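Local coordinates for protein APL1 (Anopheles gambiae, PDB 3O6N) that probably forms a heterodimeric complex with the leucine-rich repeat protein LRIM1 that regulates complement-like immunity in the mosquito, at residues P204-E209 and N225-I230. Sequence-based numbering, arbitrary orientation.
Sequences PIAVEE and NVELTI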
ATOM      1  N   PRO A 204      11.346   8.291  -2.415  1.00 19.43           N
ATOM      2  CA  PRO A 204      12.359   8.866  -1.525  1.00 21.48           C
ATOM      3  C   PRO A 204      13.506   7.895  -1.283  1.00 17.08           C
ATOM      4  O   PRO A 204      13.399   6.716  -1.612  1.00 18.22           O
ATOM      5  CB  PRO A 204      11.584   9.131  -0.228  1.00 20.70           C
ATOM      6  CG  PRO A 204      10.468   8.152  -0.256  1.00 20.88           C
ATOM      7  CD  PRO A 204      10.096   7.971  -1.703  1.00 18.16           C
ATOM      8  N   ILE A 205      14.588   8.396  -0.699  1.00 13.04           N
ATOM      9  CA  ILE A 205      15.867   7.693  -0.685  1.00 16.94           C
ATOM     10  C   ILE A 205      15.908   6.424   0.159  1.00 19.12           C
ATOM     11  O   ILE A 205      16.673   5.504  -0.144  1.00 18.81           O
ATOM     12  CB  ILE A 205      17.004   8.632  -0.199  1.00 20.61           C
ATOM     13  CG1 ILE A 205      18.361   7.962  -0.367  1.00 23.45           C
ATOM     14  CG2 ILE A 205      16.776   9.036   1.254  1.00 21.92           C
ATOM     15  CD1 ILE A 205      18.943   8.114  -1.742  1.00 28.88           C
ATOM     16  N   ALA A 206      15.095   6.362   1.209  1.00 17.51           N
ATOM     17  CA  ALA A 206      15.257   5.291   2.188  1.00 17.63           C
ATOM     18  C   ALA A 206      13.994   4.499   2.514  1.00 13.94           C
ATOM     19  O   ALA A 206      14.016   3.644   3.397  1.00 16.19           O
ATOM     20  CB  ALA A 206      15.884   5.843   3.475  1.00 23.49           C
ATOM     21  N   VAL A 207      12.898   4.767   1.810  1.00 11.97           N
ATOM     22  CA  VAL A 207      11.660   4.036   2.076  1.00 12.37           C
ATOM     23  C   VAL A 207      11.867   2.537   1.822  1.00 17.39           C
ATOM     24  O   VAL A 207      12.496   2.141   0.838  1.00 14.78           O
ATOM     25  CB  VAL A 207      10.470   4.580   1.247  1.00 17.00           C
ATOM     26  CG1 VAL A 207      10.737   4.439  -0.249  1.00 14.84           C
ATOM     27  CG2 VAL A 207       9.185   3.858   1.626  1.00 20.11           C
ATOM     28  N   GLU A 208      11.348   1.709   2.724  1.00 15.67           N
ATOM     29  CA  GLU A 208      11.570   0.268   2.661  1.00 15.45           C
ATOM     30  C   GLU A 208      10.380  -0.473   2.058  1.00 15.58           C
ATOM     31  O   GLU A 208      10.543  -1.490   1.379  1.00 15.26           O
ATOM     32  CB  GLU A 208      11.877  -0.287   4.053  1.00 18.81           C
ATOM     33  CG  GLU A 208      11.915  -1.803   4.100  1.00 23.77           C
ATOM     34  CD  GLU A 208      12.462  -2.341   5.406  1.00 29.72           C
ATOM     35  OE1 GLU A 208      13.508  -1.838   5.862  1.00 32.12           O
ATOM     36  OE2 GLU A 208      11.845  -3.266   5.975  1.00 35.08           O
ATOM     37  N   GLU A 209       9.181   0.029   2.319  1.00 15.67           N
ATOM     38  CA  GLU A 209       7.985  -0.538   1.715  1.00 17.08           C
ATOM     39  C   GLU A 209       7.132   0.594   1.175  1.00 16.38           C
ATOM     40  O   GLU A 209       6.793   1.540   1.902  1.00 15.29           O
ATOM     41  CB  GLU A 209       7.203  -1.378   2.727  1.00 18.62           C
ATOM     42  CG  GLU A 209       7.990  -2.538   3.310  1.00 21.54           C
ATOM     43  CD  GLU A 209       7.139  -3.431   4.196  1.00 29.86           C
ATOM     44  OE1 GLU A 209       5.919  -3.186   4.285  1.00 32.65           O
ATOM     45  OE2 GLU A 209       7.691  -4.377   4.798  1.00 26.79           O
ATOM     46  N   ASN A 225      18.060   3.813  -4.133  1.00 15.23           N
ATOM     47  CA  ASN A 225      17.552   3.519  -2.797  1.00 15.76           C
ATOM     48  C   ASN A 225      17.829   2.051  -2.495  1.00 14.94           C
ATOM     49  O   ASN A 225      17.280   1.162  -3.150  1.00 15.80           O
ATOM     50  CB  ASN A 225      16.048   3.828  -2.755  1.00 12.56           C
ATOM     51  CG  ASN A 225      15.351   3.294  -1.507  1.00 13.48           C
ATOM     52  OD1 ASN A 225      15.857   2.416  -0.811  1.00 17.93           O
ATOM     53  ND2 ASN A 225      14.163   3.817  -1.238  1.00 14.14           N
ATOM     54  N   VAL A 226      18.699   1.795  -1.524  1.00 15.91           N
ATOM     55  CA  VAL A 226      19.111   0.426  -1.231  1.00 16.18           C
ATOM     56  C   VAL A 226      18.227  -0.233  -0.176  1.00 17.89           C
ATOM     57  O   VAL A 226      18.402  -1.411   0.130  1.00 14.77           O
ATOM     58  CB  VAL A 226      20.585   0.347  -0.776  1.00 18.90           C
ATOM     59  CG1 VAL A 226      21.513   0.895  -1.862  1.00 14.91           C
ATOM     60  CG2 VAL A 226      20.788   1.092   0.535  1.00 18.98           C
ATOM     61  N   GLU A 227      17.285   0.527   0.373  1.00 15.91           N
ATOM     62  CA  GLU A 227      16.396   0.012   1.416  1.00 14.46           C
ATOM     63  C   GLU A 227      15.100  -0.601   0.877  1.00 14.16           C
ATOM     64  O   GLU A 227      14.531  -1.486   1.507  1.00 15.11           O
ATOM     65  CB  GLU A 227      16.057   1.109   2.435  1.00 14.23           C
ATOM     66  CG  GLU A 227      17.265   1.763   3.078  1.00 17.43           C
ATOM     67  CD  GLU A 227      18.097   0.784   3.883  1.00 26.09           C
ATOM     68  OE1 GLU A 227      17.539  -0.230   4.353  1.00 29.08           O
ATOM     69  OE2 GLU A 227      19.311   1.026   4.038  1.00 25.20           O
ATOM     70  N   LEU A 228      14.627  -0.121  -0.270  1.00 11.19           N
ATOM     71  CA  LEU A 228      13.336  -0.556  -0.803  1.00 11.92           C
ATOM     72  C   LEU A 228      13.278  -2.066  -1.037  1.00 15.06           C
ATOM     73  O   LEU A 228      14.039  -2.615  -1.831  1.00 14.34           O
ATOM     74  CB  LEU A 228      12.988   0.203  -2.087  1.00 13.83           C
ATOM     75  CG  LEU A 228      11.581  -0.045  -2.644  1.00 16.86           C
ATOM     76  CD1 LEU A 228      10.520   0.375  -1.637  1.00 14.49           C
ATOM     77  CD2 LEU A 228      11.392   0.694  -3.957  1.00 16.52           C
ATOM     78  N   THR A 229      12.338  -2.716  -0.357  0.62 14.05           N
ATOM     79  CA  THR A 229      12.253  -4.168  -0.335  0.62 14.85           C
ATOM     80  C   THR A 229      10.939  -4.653  -0.941  0.62 14.15           C
ATOM     81  O   THR A 229      10.895  -5.677  -1.626  0.62 15.17           O
ATOM     82  CB  THR A 229      12.369  -4.672   1.113  0.62 17.48           C
ATOM     83  OG1 THR A 229      13.614  -4.225   1.670  0.62 20.35           O
ATOM     84  CG2 THR A 229      12.297  -6.182   1.172  0.62 17.18           C
ATOM     85  N   ILE A 230       9.871  -3.909  -0.680  1.00 13.55           N
ATOM     86  CA  ILE A 230       8.552  -4.228  -1.210  1.00 16.05           C
ATOM     87  C   ILE A 230       8.006  -3.040  -1.991  1.00 13.86           C
ATOM     88  O   ILE A 230       7.829  -1.950  -1.439  1.00 16.65           O
ATOM     89  CB  ILE A 230       7.558  -4.589  -0.085  1.00 16.84           C
ATOM     90  CG1 ILE A 230       8.131  -5.691   0.810  1.00 18.00           C
ATOM     91  CG2 ILE A 230       6.229  -5.024  -0.675  1.00 19.25           C
ATOM     92  CD1 ILE A 230       8.314  -7.018   0.110  1.00 22.86           C
TER
HETATM   93  O   HOH W   1      19.087   4.224   0.319  1.00 16.04           O
HETATM   94  O   HOH W   2      15.091   0.154   5.876  1.00 33.75           O
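Two neighbouring coils of the leucine-rich repeat solenoid meet here, where the loops 204-208 and 225-229 run into the parallel strands 209-211 and 230-232. The amide of N225 joins the loops at one end. With CG anti to the backbone N (chi1 168°), its ND2 donates to V207 O at 3.1 Å, in the carbonyl plane and on a lone pair. ND2 also gives a weak bond to P204 O. The other end of the amide serves its own loop: OD1 accepts from E227 N at 2.6 Å, an Asx turn, and from L228 N, which lies above the carbonyl plane. Nearer the strands, E208 O is the second grip and takes two backbone donors, T229 N at 2.8 Å and I230 N at 3.2 Å. V207 CG1 lies 4.3 Å from L228 CD1 on the buried side. On the outer side, E208 and T229 lie side by side, pointing the same way. E209 and I230 do likewise, CG of E209 4.0 Å from I230 CB. F189 and A191 of the preceding coil and V251 of the next continue the backbone bonding. One water links I205 O to V226 N. Another bridges E208 OE1 and E227 OE1, 4.6 Å apart; its two donated bonds probably soften the repulsion between these like charges. The buried N225 amide thus ties coil to coil with its nitrogen and fixes its own turn with its oxygen.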